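Local coordinates for protein putative polyketide cyclase (Bacillus cereus, PDB 3K0Z) that is of unknown function but belongs to the SnoaL-like polyketide cyclases of the NTF2 clan, so it may bind or cyclise a small organic substrate, at residues A[17-22]-A[95-100]; A[108-113]-A[125-130]. All blocks are in the same frame, centred on the assembly; numbering follows the deposited sequence. Where two conformers were deposited one is given.

Contact 1 (A[17-22]-A[95-100]); sequences PKPKAM and CEIEDL
The ammonium of Lys20 stands above one face of the Glu96 carboxylate, in one of two modelled conformers of the lysine. NZ is 3.1 Å from Glu96 OE2, a salt bridge whose hydrogen bond is weak. Glu98 belongs with Asp99 to a classic beta bulge opposite Arg110, where the 17-22 loop runs into a short parallel edge strand of the NTF2-like sheet. The last torsion of the lysine (chi4 -35°) turns NZ out of the line of an otherwise extended chain, while CE runs beside the Glu98 carboxylate, 3.4 Å from OE2, an oxygen also hydrogen-bonded to Ser112. The Asp99 carboxylate has OD1 3.1 Å from Ala21 O, two acceptors that do not bond, and also against Ala21 CB; OD2 makes a salt bridge with Lys106 of the second subunit. Two prolines pack on the apolar side: Pro17 CB lies 4.0 Å from Ile97 CG1, and the Pro19 ring sets CB against Ile97 CG2 and CG against Leu100 CD2, the latter at 3.8 Å. The backbones join through Lys20 N to Ile97 O (3.0 Å) and Leu100 N to Ala21 O. A water bridges them too, donating to Lys18 O at 2.7 Å and accepting from Ile97 N.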
ATOM      1  N   PRO A  17      -8.675  -4.155 -16.568  1.00 19.30           N
ATOM      2  CA  PRO A  17      -8.680  -2.885 -15.845  1.00 19.94           C
ATOM      3  C   PRO A  17      -7.572  -1.939 -16.292  1.00 20.36           C
ATOM      4  O   PRO A  17      -6.423  -2.386 -16.464  1.00 21.08           O
ATOM      5  CB  PRO A  17      -8.482  -3.311 -14.401  1.00 20.89           C
ATOM      6  CG  PRO A  17      -9.130  -4.670 -14.336  1.00 20.99           C
ATOM      7  CD  PRO A  17      -8.730  -5.307 -15.655  1.00 22.22           C
ATOM      8  N   LYS A  18      -7.947  -0.681 -16.546  1.00 20.28           N
ATOM      9  CA  LYS A  18      -7.024   0.358 -16.955  1.00 20.62           C
ATOM     10  C   LYS A  18      -6.750   1.299 -15.810  1.00 21.73           C
ATOM     11  O   LYS A  18      -7.662   1.782 -15.135  1.00 22.87           O
ATOM     12  CB  LYS A  18      -7.538   1.089 -18.178  1.00 24.97           C
ATOM     13  CG  LYS A  18      -7.529   0.176 -19.409  1.00 27.16           C
ATOM     14  CD  LYS A  18      -8.053   0.857 -20.618  1.00 32.30           C
ATOM     15  CE  LYS A  18      -8.137  -0.074 -21.802  1.00 39.03           C
ATOM     16  NZ  LYS A  18      -8.487   0.760 -23.010  1.00 41.67           N
ATOM     17  N   PRO A  19      -5.475   1.544 -15.546  1.00 23.11           N
ATOM     18  CA  PRO A  19      -5.173   2.485 -14.468  1.00 22.06           C
ATOM     19  C   PRO A  19      -5.766   3.853 -14.720  1.00 21.71           C
ATOM     20  O   PRO A  19      -5.687   4.353 -15.837  1.00 22.49           O
ATOM     21  CB  PRO A  19      -3.658   2.568 -14.492  1.00 23.93           C
ATOM     22  CG  PRO A  19      -3.216   1.254 -15.141  1.00 27.27           C
ATOM     23  CD  PRO A  19      -4.260   1.010 -16.185  1.00 24.51           C
ATOM     24  N   LYS A  20      -6.378   4.441 -13.692  0.50 21.31           N
ATOM     25  CA  LYS A  20      -6.950   5.755 -13.789  0.50 21.88           C
ATOM     26  C   LYS A  20      -5.862   6.828 -13.746  0.50 21.02           C
ATOM     27  O   LYS A  20      -6.056   7.920 -14.283  0.50 19.70           O
ATOM     28  CB  LYS A  20      -7.957   6.002 -12.665  0.50 22.63           C
ATOM     29  CG  LYS A  20      -9.181   5.140 -12.751  0.50 28.80           C
ATOM     30  CD  LYS A  20     -10.355   5.767 -11.999  0.50 26.20           C
ATOM     31  CE  LYS A  20     -11.376   4.704 -11.618  0.50 33.39           C
ATOM     32  NZ  LYS A  20     -11.509   3.619 -12.643  0.50 32.46           N
ATOM     33  N   ALA A  21      -4.743   6.515 -13.100  1.00 20.39           N
ATOM     34  CA  ALA A  21      -3.560   7.400 -13.027  1.00 21.25           C
ATOM     35  C   ALA A  21      -2.325   6.500 -12.999  1.00 20.70           C
ATOM     36  O   ALA A  21      -2.390   5.359 -12.524  1.00 22.09           O
ATOM     37  CB  ALA A  21      -3.624   8.292 -11.780  1.00 22.63           C
HETATM   38  N   MSE A  22      -1.221   6.978 -13.556  1.00 18.89           N
HETATM   39  CA  MSE A  22       0.031   6.235 -13.546  1.00 24.21           C
HETATM   40  C   MSE A  22       1.217   7.147 -13.498  1.00 21.35           C
HETATM   41  O   MSE A  22       1.192   8.204 -14.121  1.00 17.73           O
HETATM   42  CB  MSE A  22       0.229   5.455 -14.860  1.00 22.43           C
HETATM   43  CG  MSE A  22      -0.446   4.192 -14.966  1.00 30.92           C
HETATM   44 SE   MSE A  22       0.088   3.184 -16.576  0.75 36.63          SE
HETATM   45  CE  MSE A  22      -0.483   4.212 -17.861  1.00 26.59           C
ATOM     46  N   CYS A  95     -13.222  -4.921  -9.528  1.00 17.47           N
ATOM     47  CA  CYS A  95     -11.907  -4.366  -9.159  1.00 19.32           C
ATOM     48  C   CYS A  95     -11.446  -3.358 -10.217  1.00 19.91           C
ATOM     49  O   CYS A  95     -11.485  -3.688 -11.392  1.00 21.04           O
ATOM     50  CB  CYS A  95     -10.905  -5.521  -9.091  1.00 18.74           C
ATOM     51  SG  CYS A  95      -9.216  -4.997  -8.727  1.00 24.70           S
ATOM     52  N   GLU A  96     -11.021  -2.162  -9.784  1.00 19.72           N
ATOM     53  CA  GLU A  96     -10.464  -1.125 -10.644  1.00 20.53           C
ATOM     54  C   GLU A  96      -9.105  -0.666 -10.111  1.00 20.36           C
ATOM     55  O   GLU A  96      -8.869  -0.701  -8.908  1.00 20.33           O
ATOM     56  CB  GLU A  96     -11.418   0.041 -10.691  1.00 19.10           C
ATOM     57  CG  GLU A  96     -12.689  -0.248 -11.441  1.00 23.97           C
ATOM     58  CD  GLU A  96     -13.408   1.073 -11.865  1.00 30.71           C
ATOM     59  OE1 GLU A  96     -13.783   1.889 -10.997  1.00 38.03           O
ATOM     60  OE2 GLU A  96     -13.546   1.302 -13.085  1.00 49.63           O
ATOM     61  N   ILE A  97      -8.205  -0.297 -11.014  1.00 18.66           N
ATOM     62  CA  ILE A  97      -6.898   0.216 -10.661  1.00 19.29           C
ATOM     63  C   ILE A  97      -6.979   1.761 -10.597  1.00 20.20           C
ATOM     64  O   ILE A  97      -7.184   2.464 -11.631  1.00 19.18           O
ATOM     65  CB  ILE A  97      -5.797  -0.213 -11.724  1.00 20.81           C
ATOM     66  CG1 ILE A  97      -5.741  -1.734 -11.938  1.00 21.75           C
ATOM     67  CG2 ILE A  97      -4.393   0.391 -11.360  1.00 16.58           C
ATOM     68  CD1 ILE A  97      -4.846  -2.159 -13.157  1.00 20.20           C
ATOM     69  N   GLU A  98      -6.882   2.286  -9.386  1.00 19.61           N
ATOM     70  CA  GLU A  98      -6.873   3.714  -9.191  1.00 19.63           C
ATOM     71  C   GLU A  98      -5.548   4.380  -9.526  1.00 17.80           C
ATOM     72  O   GLU A  98      -5.525   5.490 -10.080  1.00 19.61           O
ATOM     73  CB  GLU A  98      -7.285   4.096  -7.780  1.00 18.99           C
ATOM     74  CG  GLU A  98      -8.657   3.593  -7.372  1.00 21.28           C
ATOM     75  CD  GLU A  98      -9.780   4.231  -8.161  1.00 25.02           C
ATOM     76  OE1 GLU A  98      -9.679   5.430  -8.458  1.00 22.41           O
ATOM     77  OE2 GLU A  98     -10.748   3.540  -8.506  1.00 30.72           O
ATOM     78  N   ASP A  99      -4.444   3.735  -9.237  1.00 16.33           N
ATOM     79  CA  ASP A  99      -3.156   4.363  -9.477  1.00 19.83           C
ATOM     80  C   ASP A  99      -2.111   3.244  -9.600  1.00 19.37           C
ATOM     81  O   ASP A  99      -2.239   2.196  -8.968  1.00 17.29           O
ATOM     82  CB  ASP A  99      -2.863   5.355  -8.356  1.00 17.30           C
ATOM     83  CG  ASP A  99      -1.708   6.338  -8.672  1.00 21.59           C
ATOM     84  OD1 ASP A  99      -1.189   6.381  -9.805  1.00 21.03           O
ATOM     85  OD2 ASP A  99      -1.312   7.065  -7.717  1.00 25.65           O
ATOM     86  N   LEU A 100      -1.179   3.428 -10.518  1.00 20.04           N
ATOM     87  CA  LEU A 100      -0.082   2.518 -10.742  1.00 20.33           C
ATOM     88  C   LEU A 100       1.245   3.266 -10.778  1.00 17.91           C
ATOM     89  O   LEU A 100       1.441   4.157 -11.642  1.00 19.72           O
ATOM     90  CB  LEU A 100      -0.310   1.803 -12.076  1.00 23.55           C
ATOM     91  CG  LEU A 100       0.187   0.399 -12.230  1.00 27.09           C
ATOM     92  CD1 LEU A 100      -0.548  -0.575 -11.206  1.00 22.78           C
ATOM     93  CD2 LEU A 100       0.074  -0.051 -13.703  1.00 24.98           C
TER
HETATM   94  O   HOH W   1      -9.340   0.232 -13.643  1.00 16.71           O

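Contact 2 (A[108-113]-A[125-130]); sequences TARLSF and FAIDIL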
ATOM      1  N   THR A 108       3.646  -0.409  -7.713  1.00 19.78           N
ATOM      2  CA  THR A 108       2.670  -0.215  -6.642  1.00 16.90           C
ATOM      3  C   THR A 108       1.338   0.008  -7.298  1.00 20.15           C
ATOM      4  O   THR A 108       1.250   0.845  -8.201  1.00 17.82           O
ATOM      5  CB  THR A 108       2.978   1.022  -5.834  1.00 21.72           C
ATOM      6  OG1 THR A 108       4.322   0.928  -5.314  1.00 20.51           O
ATOM      7  CG2 THR A 108       1.947   1.153  -4.695  1.00 21.40           C
ATOM      8  N   ALA A 109       0.328  -0.733  -6.866  1.00 19.06           N
ATOM      9  CA  ALA A 109      -1.035  -0.542  -7.340  1.00 19.73           C
ATOM     10  C   ALA A 109      -1.935  -0.150  -6.189  1.00 18.02           C
ATOM     11  O   ALA A 109      -1.857  -0.777  -5.106  1.00 16.68           O
ATOM     12  CB  ALA A 109      -1.600  -1.857  -8.034  1.00 15.26           C
ATOM     13  N   ARG A 110      -2.796   0.848  -6.425  1.00 17.53           N
ATOM     14  CA  ARG A 110      -3.842   1.175  -5.492  1.00 17.00           C
ATOM     15  C   ARG A 110      -5.157   0.781  -6.156  1.00 15.87           C
ATOM     16  O   ARG A 110      -5.493   1.278  -7.254  1.00 16.55           O
ATOM     17  CB  ARG A 110      -3.844   2.665  -5.136  1.00 17.83           C
ATOM     18  CG  ARG A 110      -4.942   3.094  -4.208  1.00 17.64           C
ATOM     19  CD  ARG A 110      -4.742   4.544  -3.670  1.00 18.36           C
ATOM     20  NE  ARG A 110      -4.822   5.583  -4.694  1.00 19.83           N
ATOM     21  CZ  ARG A 110      -5.946   6.103  -5.159  1.00 22.61           C
ATOM     22  NH1 ARG A 110      -7.116   5.645  -4.775  1.00 21.91           N
ATOM     23  NH2 ARG A 110      -5.889   7.073  -6.063  1.00 21.64           N
ATOM     24  N   LEU A 111      -5.905  -0.065  -5.481  1.00 17.06           N
ATOM     25  CA  LEU A 111      -7.139  -0.649  -6.022  1.00 16.73           C
ATOM     26  C   LEU A 111      -8.409  -0.180  -5.343  1.00 19.77           C
ATOM     27  O   LEU A 111      -8.368   0.257  -4.181  1.00 19.91           O
ATOM     28  CB  LEU A 111      -7.073  -2.172  -5.893  1.00 20.66           C
ATOM     29  CG  LEU A 111      -5.915  -2.944  -6.572  1.00 15.64           C
ATOM     30  CD1 LEU A 111      -5.570  -2.440  -8.052  1.00 14.90           C
ATOM     31  CD2 LEU A 111      -4.645  -3.051  -5.687  1.00 16.90           C
ATOM     32  N   SER A 112      -9.524  -0.183  -6.093  1.00 18.19           N
ATOM     33  CA  SER A 112     -10.848   0.038  -5.516  1.00 22.32           C
ATOM     34  C   SER A 112     -11.672  -1.215  -5.827  1.00 20.79           C
ATOM     35  O   SER A 112     -11.602  -1.745  -6.945  1.00 22.82           O
ATOM     36  CB  SER A 112     -11.516   1.319  -6.048  1.00 23.47           C
ATOM     37  OG  SER A 112     -11.444   1.360  -7.456  1.00 31.89           O
ATOM     38  N   PHE A 113     -12.351  -1.739  -4.811  1.00 22.88           N
ATOM     39  CA  PHE A 113     -13.237  -2.886  -4.955  1.00 21.55           C
ATOM     40  C   PHE A 113     -14.632  -2.404  -4.607  1.00 23.58           C
ATOM     41  O   PHE A 113     -14.852  -1.872  -3.500  1.00 22.45           O
ATOM     42  CB  PHE A 113     -12.855  -4.003  -3.990  1.00 21.64           C
ATOM     43  CG  PHE A 113     -11.621  -4.742  -4.377  1.00 21.89           C
ATOM     44  CD1 PHE A 113     -11.696  -5.854  -5.227  1.00 21.78           C
ATOM     45  CD2 PHE A 113     -10.384  -4.349  -3.886  1.00 22.39           C
ATOM     46  CE1 PHE A 113     -10.543  -6.537  -5.592  1.00 25.23           C
ATOM     47  CE2 PHE A 113      -9.219  -5.042  -4.239  1.00 24.14           C
ATOM     48  CZ  PHE A 113      -9.305  -6.122  -5.111  1.00 25.88           C
ATOM     49  N   PHE A 125     -10.827  -0.305  -0.378  1.00 22.51           N
ATOM     50  CA  PHE A 125      -9.596  -0.206  -1.145  1.00 22.21           C
ATOM     51  C   PHE A 125      -8.464  -1.147  -0.714  1.00 19.57           C
ATOM     52  O   PHE A 125      -8.507  -1.777   0.348  1.00 18.55           O
ATOM     53  CB  PHE A 125      -9.131   1.240  -1.180  1.00 22.06           C
ATOM     54  CG  PHE A 125      -8.380   1.668   0.025  1.00 22.32           C
ATOM     55  CD1 PHE A 125      -9.041   2.128   1.131  1.00 22.22           C
ATOM     56  CD2 PHE A 125      -6.981   1.652   0.041  1.00 26.89           C
ATOM     57  CE1 PHE A 125      -8.356   2.548   2.259  1.00 26.78           C
ATOM     58  CE2 PHE A 125      -6.284   2.076   1.163  1.00 19.10           C
ATOM     59  CZ  PHE A 125      -7.016   2.515   2.294  1.00 21.57           C
ATOM     60  N   ALA A 126      -7.454  -1.263  -1.583  1.00 20.81           N
ATOM     61  CA  ALA A 126      -6.281  -2.096  -1.296  1.00 19.10           C
ATOM     62  C   ALA A 126      -5.054  -1.384  -1.881  1.00 18.71           C
ATOM     63  O   ALA A 126      -5.178  -0.547  -2.799  1.00 18.38           O
ATOM     64  CB  ALA A 126      -6.459  -3.494  -1.909  1.00 19.87           C
ATOM     65  N   ILE A 127      -3.885  -1.696  -1.337  1.00 18.17           N
ATOM     66  CA  ILE A 127      -2.599  -1.275  -1.922  1.00 20.13           C
ATOM     67  C   ILE A 127      -1.692  -2.511  -2.008  1.00 21.20           C
ATOM     68  O   ILE A 127      -1.571  -3.270  -1.018  1.00 19.46           O
ATOM     69  CB  ILE A 127      -1.853  -0.158  -1.115  1.00 23.63           C
ATOM     70  CG1 ILE A 127      -2.752   1.062  -0.866  1.00 18.99           C
ATOM     71  CG2 ILE A 127      -0.601   0.229  -1.900  1.00 20.71           C
ATOM     72  CD1 ILE A 127      -2.164   2.145   0.060  1.00 20.36           C
ATOM     73  N   ASP A 128      -1.069  -2.715  -3.178  1.00 21.17           N
ATOM     74  CA  ASP A 128      -0.208  -3.856  -3.408  1.00 20.40           C
ATOM     75  C   ASP A 128       1.120  -3.382  -3.923  1.00 22.29           C
ATOM     76  O   ASP A 128       1.177  -2.437  -4.708  1.00 21.36           O
ATOM     77  CB  ASP A 128      -0.729  -4.783  -4.506  1.00 24.64           C
ATOM     78  CG  ASP A 128      -2.103  -5.391  -4.231  1.00 30.03           C
ATOM     79  OD1 ASP A 128      -2.795  -5.040  -3.232  1.00 37.89           O
ATOM     80  OD2 ASP A 128      -2.490  -6.279  -5.037  1.00 36.92           O
ATOM     81  N   ILE A 129       2.176  -4.060  -3.509  1.00 18.99           N
ATOM     82  CA  ILE A 129       3.512  -3.847  -4.055  1.00 20.39           C
ATOM     83  C   ILE A 129       3.881  -5.164  -4.759  1.00 19.68           C
ATOM     84  O   ILE A 129       3.918  -6.237  -4.132  1.00 21.50           O
ATOM     85  CB  ILE A 129       4.556  -3.531  -2.985  1.00 23.23           C
ATOM     86  CG1 ILE A 129       4.228  -2.182  -2.320  1.00 25.51           C
ATOM     87  CG2 ILE A 129       5.958  -3.506  -3.637  1.00 15.47           C
ATOM     88  CD1 ILE A 129       4.954  -1.955  -1.004  1.00 21.81           C
ATOM     89  N   LEU A 130       4.138  -5.052  -6.050  1.00 17.37           N
ATOM     90  CA  LEU A 130       4.477  -6.201  -6.894  1.00 19.11           C
ATOM     91  C   LEU A 130       5.937  -6.151  -7.338  1.00 21.38           C
ATOM     92  O   LEU A 130       6.398  -5.110  -7.755  1.00 21.14           O
ATOM     93  CB  LEU A 130       3.604  -6.166  -8.128  1.00 19.27           C
ATOM     94  CG  LEU A 130       2.092  -6.006  -7.990  1.00 18.14           C
ATOM     95  CD1 LEU A 130       1.536  -5.789  -9.416  1.00 23.60           C
ATOM     96  CD2 LEU A 130       1.369  -7.151  -7.287  1.00 19.27           C
TER
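Leu111 reaches across the hairpin to Ala126 and Asp128, on the helix side of the antiparallel sheet. Its CB sits 4.0 Å from Ala126 O, the acceptor of its own backbone N-H. CG is anti to the carbonyl carbon (chi1 -58°), and beyond it CD2 meets Ala126 CB at 4.2 Å and lies 3.7 Å from both CG and OD1 of Asp128. The leucine and aspartate side chains cross at about a right angle, with CD2 against the carboxylate whose OD2 is hydrogen-bonded to Tyr44 OH. Ala126 CB is also met by Phe113 CE2, 3.9 Å away, lying near the plane of the ring at its edge. Between the strands, Ala109 pairs with Asp128 and Leu111 with Ala126 by two hydrogen bonds each, among them a nearly straight one from Leu111 N to Ala126 O (2.8 Å, 172°). On the other side of the sheet Thr108 CG2 rests on Ile127 CG2 at 3.9 Å, and Ile127 packs on its counterpart Ile127 of the second subunit. The hairpin thus lies between strands 93-103 and 136-144, with helix 30-49 over its Leu111 side and the dimer partner against its Ile127 side.

How the contacts relate
Contact 1 and contact 2 lie about 9 Å apart between centres, in one sheet: strand 93-103 carries half of contact 1 and is paired on its other side with strand 106-117 of contact 2. The seam between them is tight. Glu98 N probably bonds to Arg110 O at 2.7 Å. On the helix side of the sheet Leu100 CD1 touches Ala109 CB at 3.6 Å, and Cys95 CB meets Phe113 CE1. Tyr44 of helix 30-49 ties the two together, touching Ile97 in contact 1 and Leu111 in contact 2. In NTF2-like proteins the pocket commonly lies between the helices and the curved sheet; the Leu111 and Asp128 side of contact 2 would probably face it, but no ligand marks it here.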